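PDB 3TC9: IPT/TIG domain-containing protein from Bacteroides thetaiotaomicron, which is of unproven function but probably acts as an auxiliary nutrient-binding protein, combining an immunoglobulin-like IPT/TIG domain with a six-bladed beta-propeller. Local coordinates for residues F251-D254 and E259-P262; T183-H188 and S192-N197; A231-H234 and E239-F242. All coordinates share one frame; numbering follows the deposited sequence.

In the fold
The propeller follows the IPT/TIG domain in the chain, and the three contacts illustrate how its blades are built from successive beta hairpins. Coming from the N terminus, contact 2 closes a short turn between strands 181-186 and 192-197, the first two strands of one four-stranded blade. The chain completes that blade and enters the next, where contact 3 closes the turn between strands 231-233 and 240-244. Contact 1 then closes the last hairpin of the same blade, between strands 249-253 and 260-265. The three follow in series, neither nesting nor crossing. Contacts 3 and 1 share one sheet through neighbouring strands 240-244 and 249-253, whereas contacts 2 and 3 meet across the interface between blades.

Contact 1 (F251-D254 and E259-P262); sequences FRYD and ETTP
Phe251 and Pro262 meet through carbon alone: the ring turns its CE1 corner to the proline, with CE1 3.8 Å from Pro262 CB. Placing CG beside the backbone N and anti to the carbonyl carbon (chi1 -65°) swings the Phe251 ring across the proline at a slant. The methyl of Thr260 joins the same apolar patch, its CG2 lying 4.0 Å from Phe251 CD1, and Phe251 also meets Phe242 on the preceding strand. The threonine divides its branches, for OG1 reaches Tyr253 instead and sits at the edge of that ring, in its plane, 3.4 Å from CD1.

Backbone bonds form the second group. Arg252 and Thr261 make an antiparallel hydrogen-bonded pair, with Arg252 N to Thr261 O and Thr261 N to Arg252 O both 2.7 Å. Toward the turn, Asp254 N donates to Glu259 O at 3.0 Å. The same carbonyls also receive CA-H contacts: Thr260 CA lies 3.2 Å from Arg252 O.

Charged ends look away from the partner strand. The extended Arg252 chain carries NH2 to the carbonyl of Lys304, and its ion pair with Asp254 is long; Asp254 OD1 is held by Thr256 OG1 and Thr257 N within the turn.

This outer hairpin of a propeller blade is therefore joined across by backbone bonds and apolar contacts, while Arg252 and Asp254 find their main polar partners in Lys304 and in the hairpin's own turn.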
loop_
_atom_site.group_PDB
_atom_site.type_symbol
_atom_site.label_atom_id
_atom_site.label_comp_id
_atom_site.label_asym_id
_atom_site.label_seq_id
_atom_site.Cartn_x
_atom_site.Cartn_y
_atom_site.Cartn_z
ATOM N N PHE B 251 21.693 -18.396 21.756
ATOM C CA PHE B 251 21.882 -19.789 21.349
ATOM C C PHE B 251 21.198 -20.044 20.026
ATOM O O PHE B 251 20.165 -19.448 19.745
ATOM C CB PHE B 251 21.342 -20.754 22.410
ATOM C CG PHE B 251 22.079 -20.686 23.720
ATOM C CD1 PHE B 251 23.261 -21.404 23.910
ATOM C CD2 PHE B 251 21.587 -19.919 24.776
ATOM C CE1 PHE B 251 23.952 -21.336 25.115
ATOM C CE2 PHE B 251 22.275 -19.854 25.991
ATOM C CZ PHE B 251 23.445 -20.582 26.156
ATOM N N ARG B 252 21.772 -20.932 19.216
ATOM C CA ARG B 252 21.211 -21.311 17.924
ATOM C C ARG B 252 20.851 -22.788 17.955
ATOM O O ARG B 252 21.698 -23.605 18.282
ATOM C CB ARG B 252 22.214 -21.009 16.814
ATOM C CG ARG B 252 21.691 -21.242 15.429
ATOM C CD ARG B 252 22.877 -21.293 14.492
ATOM N NE ARG B 252 22.457 -21.288 13.091
ATOM C CZ ARG B 252 22.166 -22.386 12.411
ATOM N NH1 ARG B 252 22.249 -23.573 12.990
ATOM N NH2 ARG B 252 21.793 -22.305 11.138
ATOM N N TYR B 253 19.615 -23.135 17.621
ATOM C CA TYR B 253 19.199 -24.527 17.621
ATOM C C TYR B 253 18.810 -24.963 16.211
ATOM O O TYR B 253 17.976 -24.333 15.572
ATOM C CB TYR B 253 18.049 -24.749 18.616
ATOM C CG TYR B 253 17.438 -26.132 18.561
ATOM C CD1 TYR B 253 18.014 -27.196 19.246
ATOM C CD2 TYR B 253 16.273 -26.374 17.841
ATOM C CE1 TYR B 253 17.441 -28.468 19.221
ATOM C CE2 TYR B 253 15.707 -27.646 17.783
ATOM C CZ TYR B 253 16.290 -28.691 18.480
ATOM O OH TYR B 253 15.727 -29.947 18.440
ATOM N N ASP B 254 19.416 -26.049 15.738
ATOM C CA ASP B 254 19.117 -26.609 14.421
ATOM C C ASP B 254 18.138 -27.763 14.599
ATOM O O ASP B 254 18.447 -28.725 15.297
ATOM C CB ASP B 254 20.399 -27.056 13.705
ATOM C CG ASP B 254 20.196 -27.451 12.253
ATOM O OD1 ASP B 254 19.462 -28.427 12.000
ATOM O OD2 ASP B 254 20.786 -26.795 11.373
ATOM N N GLU B 259 21.076 -29.896 17.347
ATOM C CA GLU B 259 22.273 -29.326 17.963
ATOM C C GLU B 259 22.108 -27.845 18.324
ATOM O O GLU B 259 21.683 -27.021 17.500
ATOM C CB GLU B 259 23.499 -29.505 17.053
ATOM C CG GLU B 259 24.358 -30.695 17.456
ATOM C CD GLU B 259 24.933 -31.518 16.317
ATOM O OE1 GLU B 259 25.709 -30.957 15.509
ATOM O OE2 GLU B 259 24.644 -32.736 16.261
ATOM N N THR B 260 22.443 -27.530 19.583
ATOM C CA THR B 260 22.435 -26.178 20.125
ATOM C C THR B 260 23.866 -25.621 20.051
ATOM O O THR B 260 24.816 -26.275 20.493
ATOM C CB THR B 260 21.861 -26.132 21.557
ATOM O OG1 THR B 260 20.494 -26.577 21.557
ATOM C CG2 THR B 260 21.944 -24.731 22.169
ATOM N N THR B 261 24.007 -24.419 19.484
ATOM C CA THR B 261 25.284 -23.749 19.353
ATOM C C THR B 261 25.226 -22.435 20.103
ATOM O O THR B 261 24.363 -21.611 19.791
ATOM C CB THR B 261 25.628 -23.544 17.862
ATOM O OG1 THR B 261 25.560 -24.802 17.192
ATOM C CG2 THR B 261 27.007 -22.920 17.647
ATOM N N PRO B 262 26.132 -22.178 21.077
ATOM C CA PRO B 262 26.155 -20.836 21.707
ATOM C C PRO B 262 26.742 -19.850 20.684
ATOM O O PRO B 262 27.728 -20.181 20.007
ATOM C CB PRO B 262 27.042 -21.022 22.948
ATOM C CG PRO B 262 27.465 -22.480 22.947
ATOM C CD PRO B 262 27.244 -23.017 21.571
#

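Contact 2 (T183-H188 and S192-N197)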
loop_
_atom_site.group_PDB
_atom_site.type_symbol
_atom_site.label_atom_id
_atom_site.label_comp_id
_atom_site.label_asym_id
_atom_site.label_seq_id
_atom_site.Cartn_x
_atom_site.Cartn_y
_atom_site.Cartn_z
ATOM N N THR B 183 7.169 -16.041 24.727
ATOM C CA THR B 183 7.003 -15.863 23.293
ATOM C C THR B 183 6.354 -17.056 22.634
ATOM O O THR B 183 6.222 -18.122 23.236
ATOM C CB THR B 183 8.389 -15.581 22.579
ATOM O OG1 THR B 183 9.295 -16.679 22.737
ATOM C CG2 THR B 183 9.047 -14.263 22.992
ATOM N N ILE B 184 5.970 -16.826 21.357
ATOM C CA ILE B 184 5.417 -17.742 20.367
ATOM C C ILE B 184 6.158 -17.542 19.083
ATOM O O ILE B 184 6.268 -16.404 18.595
ATOM C CB ILE B 184 3.889 -17.562 20.075
ATOM C CG1 ILE B 184 3.039 -17.321 21.298
ATOM C CG2 ILE B 184 3.318 -18.669 19.143
ATOM C CD1 ILE B 184 1.982 -16.277 21.053
ATOM N N CYS B 185 6.601 -18.640 18.490
ATOM C CA CYS B 185 7.129 -18.625 17.140
ATOM C C CYS B 185 6.772 -19.959 16.466
ATOM O O CYS B 185 6.141 -20.824 17.087
ATOM C CB CYS B 185 8.616 -18.282 17.055
ATOM S SG CYS B 185 9.721 -19.424 17.921
ATOM N N TRP B 186 7.018 -20.047 15.166
ATOM C CA TRP B 186 6.575 -21.174 14.366
ATOM C C TRP B 186 7.711 -21.780 13.598
ATOM O O TRP B 186 8.640 -21.071 13.197
ATOM C CB TRP B 186 5.494 -20.698 13.378
ATOM C CG TRP B 186 4.314 -20.043 14.044
ATOM C CD1 TRP B 186 4.201 -18.737 14.435
ATOM C CD2 TRP B 186 3.085 -20.678 14.413
ATOM N NE1 TRP B 186 2.976 -18.520 15.023
ATOM C CE2 TRP B 186 2.271 -19.697 15.027
ATOM C CE3 TRP B 186 2.595 -21.987 14.289
ATOM C CZ2 TRP B 186 0.993 -19.986 15.513
ATOM C CZ3 TRP B 186 1.325 -22.264 14.764
ATOM C CH2 TRP B 186 0.535 -21.268 15.353
ATOM N N THR B 187 7.611 -23.094 13.342
ATOM C CA THR B 187 8.558 -23.815 12.498
ATOM C C THR B 187 8.278 -23.342 11.076
ATOM O O THR B 187 7.162 -22.873 10.791
ATOM C CB THR B 187 8.410 -25.323 12.681
ATOM O OG1 THR B 187 7.052 -25.673 12.419
ATOM C CG2 THR B 187 8.815 -25.792 14.066
ATOM N N HIS B 188 9.286 -23.411 10.198
ATOM C CA HIS B 188 9.147 -22.933 8.826
ATOM C C HIS B 188 7.907 -23.481 8.116
ATOM O O HIS B 188 7.253 -22.724 7.394
ATOM C CB HIS B 188 10.402 -23.207 7.989
ATOM C CG HIS B 188 10.380 -22.475 6.676
ATOM N ND1 HIS B 188 10.379 -23.157 5.473
ATOM C CD2 HIS B 188 10.256 -21.144 6.417
ATOM C CE1 HIS B 188 10.281 -22.232 4.527
ATOM N NE2 HIS B 188 10.173 -21.010 5.045
ATOM N N SER B 192 4.291 -26.914 13.700
ATOM C CA SER B 192 4.479 -26.782 15.138
ATOM C C SER B 192 4.592 -25.336 15.610
ATOM O O SER B 192 5.120 -24.459 14.924
ATOM C CB SER B 192 5.723 -27.539 15.569
ATOM O OG SER B 192 5.637 -28.917 15.235
HETATM N N MSE B 193 4.127 -25.118 16.830
HETATM C CA MSE B 193 4.194 -23.840 17.509
HETATM C C MSE B 193 5.210 -23.968 18.658
HETATM O O MSE B 193 5.098 -24.868 19.494
HETATM C CB MSE B 193 2.788 -23.446 17.993
HETATM C CG MSE B 193 2.774 -22.387 19.068
HETATM SE SE MSE B 193 1.032 -21.612 19.280
HETATM C CE MSE B 193 0.158 -23.016 20.080
ATOM N N ILE B 194 6.198 -23.081 18.687
ATOM C CA ILE B 194 7.216 -23.078 19.732
ATOM C C ILE B 194 6.797 -22.109 20.834
ATOM O O ILE B 194 6.634 -20.916 20.569
ATOM C CB ILE B 194 8.638 -22.735 19.214
ATOM C CG1 ILE B 194 8.973 -23.271 17.776
ATOM C CG2 ILE B 194 9.711 -22.975 20.291
ATOM C CD1 ILE B 194 9.269 -24.672 17.623
ATOM N N ILE B 195 6.658 -22.623 22.063
ATOM C CA ILE B 195 6.268 -21.869 23.257
ATOM C C ILE B 195 7.488 -21.826 24.186
ATOM O O ILE B 195 8.048 -22.871 24.518
ATOM C CB ILE B 195 5.011 -22.554 23.889
ATOM C CG1 ILE B 195 3.756 -22.404 22.992
ATOM C CG2 ILE B 195 4.730 -22.137 25.322
ATOM C CD1 ILE B 195 3.373 -20.989 22.552
ATOM N N THR B 196 7.913 -20.616 24.565
ATOM C CA THR B 196 9.094 -20.384 25.401
ATOM C C THR B 196 8.706 -20.047 26.850
ATOM O O THR B 196 7.920 -19.115 27.076
ATOM C CB THR B 196 9.950 -19.285 24.782
ATOM O OG1 THR B 196 10.318 -19.706 23.470
ATOM C CG2 THR B 196 11.196 -19.005 25.579
ATOM N N ASN B 197 9.286 -20.794 27.819
ATOM C CA ASN B 197 9.036 -20.644 29.251
ATOM C C ASN B 197 10.258 -20.067 29.986
ATOM O O ASN B 197 11.378 -20.561 29.844
ATOM C CB ASN B 197 8.621 -21.987 29.874
ATOM C CG ASN B 197 7.825 -21.849 31.139
ATOM O OD1 ASN B 197 6.876 -21.055 31.244
ATOM N ND2 ASN B 197 8.178 -22.634 32.128
HETATM O O HOH W 1 8.771 -18.916 21.507
#
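Met193, modelled as selenomethionine, covers one face of the Trp186 indole: its CB stands 4.1 Å from the centroid of the six-membered ring, near the normal but shifted toward the rim. The SE atom is more oblique, 4.5 Å from the same centroid, and makes a Met-aromatic contact. Phe216 meets the indole with its plane roughly perpendicular, and at the ring's polar edge NE1 is hydrogen-bonded to Ser143 OG on the neighbouring blade, which would restrict its rotation. Because CG of Met193 is anti to the backbone N (chi1 162°) while the chain bends at its third torsion, SE also comes back against Ile184, 3.7 Å from its CG2.

Trp186, Met193 and Ile184 lie on one face of the hairpin formed by the first two strands of a propeller blade, where Ile184 and Ile195 also run side by side. Cys185 and Ile194 form its central hydrogen-bonded pair, Ile194 N lying 2.8 Å from Cys185 O. On the other face SG of Cys185 lies 3.7 Å from Ile194 CB, and the methyl of Thr187 meets the CD1 end of Ile194 at about a right angle.

At the far end of this face a water spans the strands, 2.6 Å from each of Thr183 OG1 and Thr196 OG1, donating to the latter and to the carbonyl of Ile194. Thr183 OG1 is further bonded to Ala231 N of the following blade, while Thr196 OG1 pairs with Asn207 OD1 on the next strand of its own.

Contact 3 (A231-H234 and E239-F242); sequences AETH and ELYF
Glu239, whose carboxylate lies beside His234, has its OE2 gripped by two hydroxyls: Tyr241 OH donates to it at 2.6 Å, onto the anti lone pair of OE2, and Tyr299 OH of the following blade also bonds to it. A long, weak ion pair with Arg252 NH2 adds to the setting and could favour the charged carboxylate.

The chain gets there by folding back. Although CB of Glu239 starts away from the opposite strand, CG sits between the backbone N and the carbonyl carbon (chi1 72°) and a second bend returns the carboxylate to His234, with OE1 3.6 Å from His234 CB. Carboxylate and imidazole run in the same direction, their planes only 13° apart. The imidazole is pinned separately, NE2 by the carbonyl of Gly281 and ND1 by the backbone N of Asn237, and it stacks on Tyr299.

Glu232 and Tyr241 form the hydrogen-bonded pair of the hairpin, Tyr241 N to Glu232 O measuring 2.8 Å, and His234 N to Glu239 O repeats that length beside the turn. On the face of the sheet opposite to the side chains of Glu232 and Tyr241, CD1 of Leu240 touches both Ala231 CB, at 3.9 Å, and Thr233 CG2, at 3.7 Å.

Strand 231-233 is the first of its blade and strand 240-244 the second. Glu232 OE2 reaches Phe277 N in the following blade, whereas Thr233 OG1 bonds to the carbonyl of Trp186 on strand 181-186, so the hairpin is wedged between two neighbouring blades.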
loop_
_atom_site.group_PDB
_atom_site.type_symbol
_atom_site.label_atom_id
_atom_site.label_comp_id
_atom_site.label_asym_id
_atom_site.label_seq_id
_atom_site.Cartn_x
_atom_site.Cartn_y
_atom_site.Cartn_z
ATOM N N ALA B 231 12.193 -16.989 22.292
ATOM C CA ALA B 231 12.796 -17.705 21.180
ATOM C C ALA B 231 12.159 -17.219 19.878
ATOM O O ALA B 231 11.060 -16.643 19.899
ATOM C CB ALA B 231 12.632 -19.209 21.346
ATOM N N GLU B 232 12.863 -17.395 18.752
ATOM C CA GLU B 232 12.409 -16.927 17.446
ATOM C C GLU B 232 13.080 -17.745 16.347
ATOM O O GLU B 232 14.277 -17.999 16.428
ATOM C CB GLU B 232 12.736 -15.423 17.307
ATOM C CG GLU B 232 12.649 -14.809 15.919
ATOM C CD GLU B 232 11.282 -14.471 15.351
ATOM O OE1 GLU B 232 10.378 -15.340 15.398
ATOM O OE2 GLU B 232 11.160 -13.374 14.754
ATOM N N THR B 233 12.309 -18.153 15.330
ATOM C CA THR B 233 12.839 -18.894 14.192
ATOM C C THR B 233 13.227 -17.937 13.070
ATOM O O THR B 233 12.627 -16.868 12.958
ATOM C CB THR B 233 11.814 -19.921 13.685
ATOM O OG1 THR B 233 10.551 -19.276 13.524
ATOM C CG2 THR B 233 11.686 -21.125 14.590
ATOM N N HIS B 234 14.213 -18.321 12.226
ATOM C CA HIS B 234 14.598 -17.536 11.046
ATOM C C HIS B 234 13.476 -17.702 9.998
ATOM O O HIS B 234 13.061 -18.839 9.744
ATOM C CB HIS B 234 15.975 -17.931 10.496
ATOM C CG HIS B 234 16.438 -17.017 9.404
ATOM N ND1 HIS B 234 16.161 -17.282 8.080
ATOM C CD2 HIS B 234 17.072 -15.829 9.485
ATOM C CE1 HIS B 234 16.665 -16.271 7.395
ATOM N NE2 HIS B 234 17.229 -15.375 8.196
ATOM N N GLU B 239 15.851 -22.040 11.432
ATOM C CA GLU B 239 16.537 -22.366 12.697
ATOM C C GLU B 239 16.036 -21.476 13.873
ATOM O O GLU B 239 15.533 -20.374 13.650
ATOM C CB GLU B 239 18.071 -22.300 12.556
ATOM C CG GLU B 239 18.662 -20.909 12.435
ATOM C CD GLU B 239 18.734 -20.286 11.055
ATOM O OE1 GLU B 239 18.069 -20.785 10.122
ATOM O OE2 GLU B 239 19.472 -19.288 10.905
ATOM N N LEU B 240 16.196 -21.962 15.118
ATOM C CA LEU B 240 15.713 -21.279 16.316
ATOM C C LEU B 240 16.817 -20.545 17.080
ATOM O O LEU B 240 17.872 -21.118 17.349
ATOM C CB LEU B 240 15.049 -22.299 17.242
ATOM C CG LEU B 240 14.315 -21.740 18.462
ATOM C CD1 LEU B 240 12.936 -21.291 18.089
ATOM C CD2 LEU B 240 14.220 -22.769 19.544
ATOM N N TYR B 241 16.543 -19.291 17.456
ATOM C CA TYR B 241 17.434 -18.452 18.251
ATOM C C TYR B 241 16.751 -18.178 19.578
ATOM O O TYR B 241 15.548 -17.898 19.607
ATOM C CB TYR B 241 17.769 -17.144 17.515
ATOM C CG TYR B 241 18.589 -17.387 16.266
ATOM C CD1 TYR B 241 19.977 -17.495 16.329
ATOM C CD2 TYR B 241 17.977 -17.553 15.025
ATOM C CE1 TYR B 241 20.735 -17.753 15.187
ATOM C CE2 TYR B 241 18.726 -17.811 13.876
ATOM C CZ TYR B 241 20.105 -17.932 13.970
ATOM O OH TYR B 241 20.853 -18.226 12.862
ATOM N N PHE B 242 17.483 -18.301 20.675
ATOM C CA PHE B 242 16.905 -18.041 21.997
ATOM C C PHE B 242 18.018 -17.576 22.912
ATOM O O PHE B 242 19.177 -17.580 22.500
ATOM C CB PHE B 242 16.162 -19.275 22.545
ATOM C CG PHE B 242 16.996 -20.521 22.688
ATOM C CD1 PHE B 242 17.129 -21.416 21.629
ATOM C CD2 PHE B 242 17.604 -20.833 23.901
ATOM C CE1 PHE B 242 17.898 -22.581 21.765
ATOM C CE2 PHE B 242 18.371 -21.989 24.036
ATOM C CZ PHE B 242 18.505 -22.863 22.968
#